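Local coordinates for protein Rab3 interacting molecule variant 2 (PDB 4TS6) that probably takes part in neurotransmitter release at the presynaptic active zone, contributing a C2A domain of the Rab3-interacting RIM scaffold, at residues 24-29 and 76-81; 46-51 and 62-67. All blocks are in the same frame, centred on the assembly; numbering follows the deposited sequence.

Contact 1: 24-29 and 76-81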
loop_
_atom_site.group_PDB
_atom_site.type_symbol
_atom_site.label_atom_id
_atom_site.label_comp_id
_atom_site.label_asym_id
_atom_site.label_seq_id
_atom_site.Cartn_x
_atom_site.Cartn_y
_atom_site.Cartn_z
ATOM N N GLN A 24 16.239 -7.335 -3.131
ATOM C CA GLN A 24 14.792 -7.183 -3.213
ATOM C C GLN A 24 14.257 -6.322 -2.096
ATOM O O GLN A 24 14.664 -6.469 -0.941
ATOM C CB GLN A 24 14.120 -8.552 -3.158
ATOM C CG GLN A 24 14.381 -9.404 -4.405
ATOM C CD GLN A 24 13.804 -10.802 -4.278
ATOM O OE1 GLN A 24 13.769 -11.374 -3.190
ATOM N NE2 GLN A 24 13.352 -11.356 -5.392
ATOM N N LEU A 25 13.365 -5.406 -2.454
ATOM C CA LEU A 25 12.583 -4.684 -1.462
ATOM C C LEU A 25 11.325 -5.516 -1.278
ATOM O O LEU A 25 10.671 -5.854 -2.257
ATOM C CB LEU A 25 12.208 -3.294 -1.991
ATOM C CG LEU A 25 11.240 -2.499 -1.107
ATOM C CD1 LEU A 25 11.919 -2.196 0.213
ATOM C CD2 LEU A 25 10.801 -1.207 -1.799
ATOM N N ILE A 26 10.995 -5.868 -0.040
ATOM C CA ILE A 26 9.820 -6.711 0.211
ATOM C C ILE A 26 8.749 -5.904 0.955
ATOM O O ILE A 26 9.019 -5.308 2.003
ATOM C CB ILE A 26 10.194 -7.977 1.003
ATOM C CG1 ILE A 26 11.265 -8.777 0.241
ATOM C CG2 ILE A 26 8.967 -8.837 1.249
ATOM C CD1 ILE A 26 12.022 -9.763 1.110
ATOM N N VAL A 27 7.543 -5.877 0.390
ATOM C CA VAL A 27 6.460 -5.033 0.889
ATOM C C VAL A 27 5.259 -5.902 1.212
ATOM O O VAL A 27 4.743 -6.596 0.332
ATOM C CB VAL A 27 6.043 -3.989 -0.180
ATOM C CG1 VAL A 27 4.932 -3.078 0.348
ATOM C CG2 VAL A 27 7.237 -3.156 -0.589
ATOM N N THR A 28 4.815 -5.882 2.468
ATOM C CA THR A 28 3.616 -6.641 2.846
ATOM C C THR A 28 2.521 -5.698 3.332
ATOM O O THR A 28 2.718 -4.947 4.290
ATOM C CB THR A 28 3.907 -7.733 3.908
ATOM O OG1 THR A 28 4.929 -8.618 3.422
ATOM C CG2 THR A 28 2.642 -8.544 4.206
ATOM N N LEU A 29 1.374 -5.730 2.650
ATOM C CA LEU A 29 0.198 -5.013 3.118
ATOM C C LEU A 29 -0.633 -5.970 3.950
ATOM O O LEU A 29 -1.272 -6.880 3.420
ATOM C CB LEU A 29 -0.636 -4.512 1.949
ATOM C CG LEU A 29 -0.165 -3.215 1.309
ATOM C CD1 LEU A 29 1.207 -3.347 0.685
ATOM C CD2 LEU A 29 -1.151 -2.842 0.261
ATOM N N GLY A 76 -3.053 -9.566 3.755
ATOM C CA GLY A 76 -1.892 -10.403 3.990
ATOM C C GLY A 76 -1.074 -10.624 2.727
ATOM O O GLY A 76 -0.574 -11.725 2.486
ATOM N N GLN A 77 -0.926 -9.574 1.925
ATOM C CA GLN A 77 -0.363 -9.696 0.577
ATOM C C GLN A 77 1.059 -9.144 0.487
ATOM O O GLN A 77 1.304 -7.994 0.859
ATOM C CB GLN A 77 -1.253 -8.934 -0.406
ATOM C CG GLN A 77 -1.094 -9.353 -1.849
ATOM C CD GLN A 77 -2.408 -9.815 -2.490
ATOM O OE1 GLN A 77 -3.519 -9.423 -2.082
ATOM N NE2 GLN A 77 -2.279 -10.650 -3.509
ATOM N N THR A 78 1.987 -9.956 -0.016
ATOM C CA THR A 78 3.392 -9.549 -0.129
ATOM C C THR A 78 3.769 -9.278 -1.582
ATOM O O THR A 78 3.398 -10.038 -2.479
ATOM C CB THR A 78 4.321 -10.610 0.480
ATOM O OG1 THR A 78 4.106 -10.659 1.896
ATOM C CG2 THR A 78 5.788 -10.288 0.210
ATOM N N PHE A 79 4.468 -8.170 -1.816
ATOM C CA PHE A 79 4.946 -7.836 -3.154
ATOM C C PHE A 79 6.458 -7.699 -3.100
ATOM O O PHE A 79 7.016 -7.347 -2.063
ATOM C CB PHE A 79 4.330 -6.521 -3.635
ATOM C CG PHE A 79 2.819 -6.542 -3.701
ATOM C CD1 PHE A 79 2.160 -7.420 -4.550
ATOM C CD2 PHE A 79 2.070 -5.668 -2.928
ATOM C CE1 PHE A 79 0.761 -7.439 -4.612
ATOM C CE2 PHE A 79 0.679 -5.675 -2.987
ATOM C CZ PHE A 79 0.026 -6.565 -3.835
ATOM N N VAL A 80 7.122 -7.977 -4.214
ATOM C CA VAL A 80 8.582 -7.921 -4.246
ATOM C C VAL A 80 9.041 -7.009 -5.382
ATOM O O VAL A 80 8.507 -7.083 -6.490
ATOM C CB VAL A 80 9.186 -9.332 -4.426
ATOM C CG1 VAL A 80 10.689 -9.252 -4.576
ATOM C CG2 VAL A 80 8.835 -10.205 -3.241
ATOM N N TYR A 81 9.996 -6.128 -5.092
ATOM C CA TYR A 81 10.627 -5.299 -6.116
ATOM C C TYR A 81 12.076 -5.725 -6.224
ATOM O O TYR A 81 12.795 -5.664 -5.237
ATOM C CB TYR A 81 10.565 -3.827 -5.721
ATOM C CG TYR A 81 9.182 -3.235 -5.836
ATOM C CD1 TYR A 81 8.670 -2.865 -7.074
ATOM C CD2 TYR A 81 8.390 -3.044 -4.714
ATOM C CE1 TYR A 81 7.396 -2.318 -7.196
ATOM C CE2 TYR A 81 7.101 -2.491 -4.825
ATOM C CZ TYR A 81 6.618 -2.138 -6.075
ATOM O OH TYR A 81 5.359 -1.588 -6.211
#
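Tyr81 pairs with Leu25 at one end of this antiparallel strand pair, and Leu29 pairs with Gln77 at the other. Six backbone hydrogen bonds join 24-29 to 76-81. The shortest runs from Phe79 N to Val27 O at 2.7 Å. The side chains of Leu25, Val27, Leu29, Phe79 and Tyr81 share the face that meets the second sheet of the C2 beta-sandwich. Tyr81 meets Leu25 CB to CB at 4.1 Å. Its ring takes Val27 CG2 at the edge, 4.3 Å from CD2, and its OH bonds to Ser60 O. Leu29 CD1 likewise reaches the edge of the Phe79 ring, 4.4 Å from CE2. Two residues, Gly76 and Gln77, stand opposite the single Leu29, a G1 beta bulge, and Gly76 takes the positive phi (54°) that suits glycine.

The other face carries Ile26, Thr28, Thr78 and Val80. Thr28 OG1 and Thr78 OG1 share a hydrogen bond of 2.7 Å. Each OG1 lies anti to its carbonyl carbon (Thr28 chi1 -57°), and the two side chains meet hydroxyl to hydroxyl as they cross. The extended Gln24 chain passes across Val80 CG1, with NE2 of Gln24 3.5 Å from it, while its OE1 bonds to Thr22. An alanine here would probably uncover Val80 CG1 and leave the Thr22 hydroxyl without this partner. Apolar packing round Tyr81 and Leu29 suits the interior between the sheets, while the outer face can keep two threonine hydroxyls because they satisfy each other.

Contact 2: 46-51 and 62-67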
loop_
_atom_site.group_PDB
_atom_site.type_symbol
_atom_site.label_atom_id
_atom_site.label_comp_id
_atom_site.label_asym_id
_atom_site.label_seq_id
_atom_site.Cartn_x
_atom_site.Cartn_y
_atom_site.Cartn_z
ATOM N N PRO A 46 -12.405 -2.261 -0.445
ATOM C CA PRO A 46 -11.041 -1.735 -0.511
ATOM C C PRO A 46 -10.016 -2.645 -1.196
ATOM O O PRO A 46 -10.024 -3.855 -0.985
ATOM C CB PRO A 46 -10.654 -1.568 0.982
ATOM C CG PRO A 46 -11.918 -1.813 1.780
ATOM C CD PRO A 46 -12.763 -2.702 0.918
ATOM N N TYR A 47 -9.157 -2.050 -2.018
ATOM C CA TYR A 47 -7.950 -2.702 -2.525
ATOM C C TYR A 47 -6.878 -1.654 -2.530
ATOM O O TYR A 47 -7.171 -0.457 -2.430
ATOM C CB TYR A 47 -8.116 -3.253 -3.945
ATOM C CG TYR A 47 -8.399 -2.203 -5.005
ATOM C CD1 TYR A 47 -9.693 -1.757 -5.245
ATOM C CD2 TYR A 47 -7.372 -1.674 -5.779
ATOM C CE1 TYR A 47 -9.959 -0.804 -6.244
ATOM C CE2 TYR A 47 -7.622 -0.721 -6.759
ATOM C CZ TYR A 47 -8.911 -0.293 -6.991
ATOM O OH TYR A 47 -9.144 0.653 -7.984
ATOM N N ALA A 48 -5.627 -2.094 -2.651
ATOM C CA ALA A 48 -4.532 -1.149 -2.612
ATOM C C ALA A 48 -3.700 -1.259 -3.862
ATOM O O ALA A 48 -3.584 -2.330 -4.455
ATOM C CB ALA A 48 -3.676 -1.373 -1.372
ATOM N N LYS A 49 -3.138 -0.133 -4.279
ATOM C CA LYS A 49 -2.197 -0.138 -5.372
ATOM C C LYS A 49 -0.873 0.333 -4.803
ATOM O O LYS A 49 -0.841 1.205 -3.937
ATOM C CB LYS A 49 -2.671 0.813 -6.479
ATOM C CG LYS A 49 -2.932 0.126 -7.804
ATOM C CD LYS A 49 -4.195 0.623 -8.497
ATOM C CE LYS A 49 -4.043 2.008 -9.104
ATOM N NZ LYS A 49 -5.175 2.318 -10.048
ATOM N N VAL A 50 0.228 -0.240 -5.279
ATOM C CA VAL A 50 1.543 0.164 -4.774
ATOM C C VAL A 50 2.422 0.479 -5.967
ATOM O O VAL A 50 2.419 -0.267 -6.952
ATOM C CB VAL A 50 2.209 -0.972 -3.993
ATOM C CG1 VAL A 50 3.534 -0.511 -3.374
ATOM C CG2 VAL A 50 1.269 -1.491 -2.917
ATOM N N PHE A 51 3.167 1.583 -5.886
ATOM C CA PHE A 51 4.145 1.921 -6.920
ATOM C C PHE A 51 5.463 2.200 -6.255
ATOM O O PHE A 51 5.483 2.755 -5.153
ATOM C CB PHE A 51 3.727 3.191 -7.658
ATOM C CG PHE A 51 2.690 2.962 -8.706
ATOM C CD1 PHE A 51 1.346 2.987 -8.383
ATOM C CD2 PHE A 51 3.063 2.724 -10.016
ATOM C CE1 PHE A 51 0.377 2.773 -9.366
ATOM C CE2 PHE A 51 2.111 2.516 -11.001
ATOM C CZ PHE A 51 0.767 2.540 -10.669
ATOM N N ARG A 62 1.759 -2.686 -8.415
ATOM C CA ARG A 62 1.264 -3.899 -7.767
ATOM C C ARG A 62 -0.146 -3.602 -7.280
ATOM O O ARG A 62 -0.486 -2.453 -7.008
ATOM C CB ARG A 62 2.135 -4.278 -6.565
ATOM C CG ARG A 62 3.601 -4.530 -6.898
ATOM C CD ARG A 62 3.788 -5.758 -7.783
ATOM N NE ARG A 62 5.209 -6.098 -7.869
ATOM C CZ ARG A 62 6.036 -5.590 -8.774
ATOM N NH1 ARG A 62 5.580 -4.737 -9.685
ATOM N NH2 ARG A 62 7.315 -5.934 -8.773
ATOM N N ARG A 63 -0.971 -4.632 -7.150
ATOM C CA ARG A 63 -2.346 -4.394 -6.728
ATOM C C ARG A 63 -2.816 -5.571 -5.879
ATOM O O ARG A 63 -2.570 -6.723 -6.233
ATOM C CB ARG A 63 -3.212 -4.229 -7.991
ATOM C CG ARG A 63 -4.681 -4.047 -7.714
ATOM C CD ARG A 63 -5.507 -4.150 -8.984
ATOM N NE ARG A 63 -6.932 -4.248 -8.675
ATOM C CZ ARG A 63 -7.864 -3.464 -9.208
ATOM N NH1 ARG A 63 -7.520 -2.529 -10.085
ATOM N NH2 ARG A 63 -9.139 -3.620 -8.867
ATOM N N THR A 64 -3.462 -5.293 -4.748
ATOM C CA THR A 64 -3.973 -6.360 -3.889
ATOM C C THR A 64 -5.284 -6.856 -4.440
ATOM O O THR A 64 -5.896 -6.204 -5.287
ATOM C CB THR A 64 -4.289 -5.836 -2.489
ATOM O OG1 THR A 64 -5.367 -4.892 -2.584
ATOM C CG2 THR A 64 -3.064 -5.156 -1.860
ATOM N N LYS A 65 -5.745 -7.994 -3.938
ATOM C CA LYS A 65 -7.104 -8.406 -4.226
ATOM C C LYS A 65 -8.062 -7.411 -3.569
ATOM O O LYS A 65 -7.690 -6.665 -2.658
ATOM C CB LYS A 65 -7.370 -9.814 -3.688
ATOM C CG LYS A 65 -7.306 -9.888 -2.177
ATOM C CD LYS A 65 -7.644 -11.276 -1.642
ATOM C CE LYS A 65 -6.980 -11.488 -0.288
ATOM N NZ LYS A 65 -5.527 -11.159 -0.376
ATOM N N THR A 66 -9.296 -7.408 -4.045
ATOM C CA THR A 66 -10.324 -6.547 -3.495
ATOM C C THR A 66 -11.071 -7.346 -2.448
ATOM O O THR A 66 -11.453 -8.496 -2.706
ATOM C CB THR A 66 -11.294 -6.130 -4.601
ATOM O OG1 THR A 66 -10.575 -5.378 -5.587
ATOM C CG2 THR A 66 -12.430 -5.295 -4.044
ATOM N N VAL A 67 -11.261 -6.754 -1.269
ATOM C CA VAL A 67 -12.074 -7.375 -0.219
ATOM C C VAL A 67 -13.466 -6.733 -0.191
ATOM O O VAL A 67 -13.596 -5.509 -0.242
ATOM C CB VAL A 67 -11.413 -7.242 1.160
ATOM C CG1 VAL A 67 -12.265 -7.928 2.219
ATOM C CG2 VAL A 67 -10.022 -7.846 1.129
#
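Segments 46-51 and 62-67 run antiparallel, their end-to-end directions 168° apart, with regular pairing at Val50-Arg62 and Lys49-Arg63 before 62-67 leaves strand geometry. Val50 and Arg62 exchange two backbone bonds, and Thr64 N gives one to Ala48 O at 3.0 Å. Next along, a side chain stands in for the backbone. Thr64 OG1 accepts from Ala48 N at 2.8 Å and donates to Lys65 O at 2.9 Å. Its position between the backbone N and the carbonyl carbon (chi1 65°) turns it toward Ala48. Val67 N then bonds to Pro46 O at 3.2 Å.

This is a beta hairpin at the edge of one sheet of the C2 sandwich, with 62-63 as the outermost strand. On its outer side the extended Arg63 chain lays its guanidinium flat on the Tyr47 ring. The planes are 6° apart, and CZ lies 4.0 Å from the ring centroid, a cation-pi stack. Tyr47 OH is held by Asn107. Thr66 OG1 lies alongside, 3.6 Å from Tyr47 CB. On the opposite side Ala48 CB meets Thr64 CG2 at 3.9 Å, and Val50 packs CB to CB on Arg62, whose guanidinium bonds through NH2 to Val80 O and through NH1 to Lys59 O.

In the fold
Contact 1 belongs to one sheet of the sandwich and contact 2 to the other. Each includes an outermost strand of its sheet. Both are partly buried, and they meet through their inward faces, where Leu29 CD2 packs on Ala48 CB at 3.3 Å. Two probable hydrogen bonds join 62-67 to strand 74-81: Arg62 NH2 to Val80 O, and Lys65 N to Gln77 OE1. Arg62 makes a cation-pi contact with Tyr81 as well. Contact 1 keeps regular pairing up to its bulge, and its outward polar contact is between two hydroxyls. Contact 2 loses regular pairing halfway, and its outward contact sets a charged group on an aromatic ring.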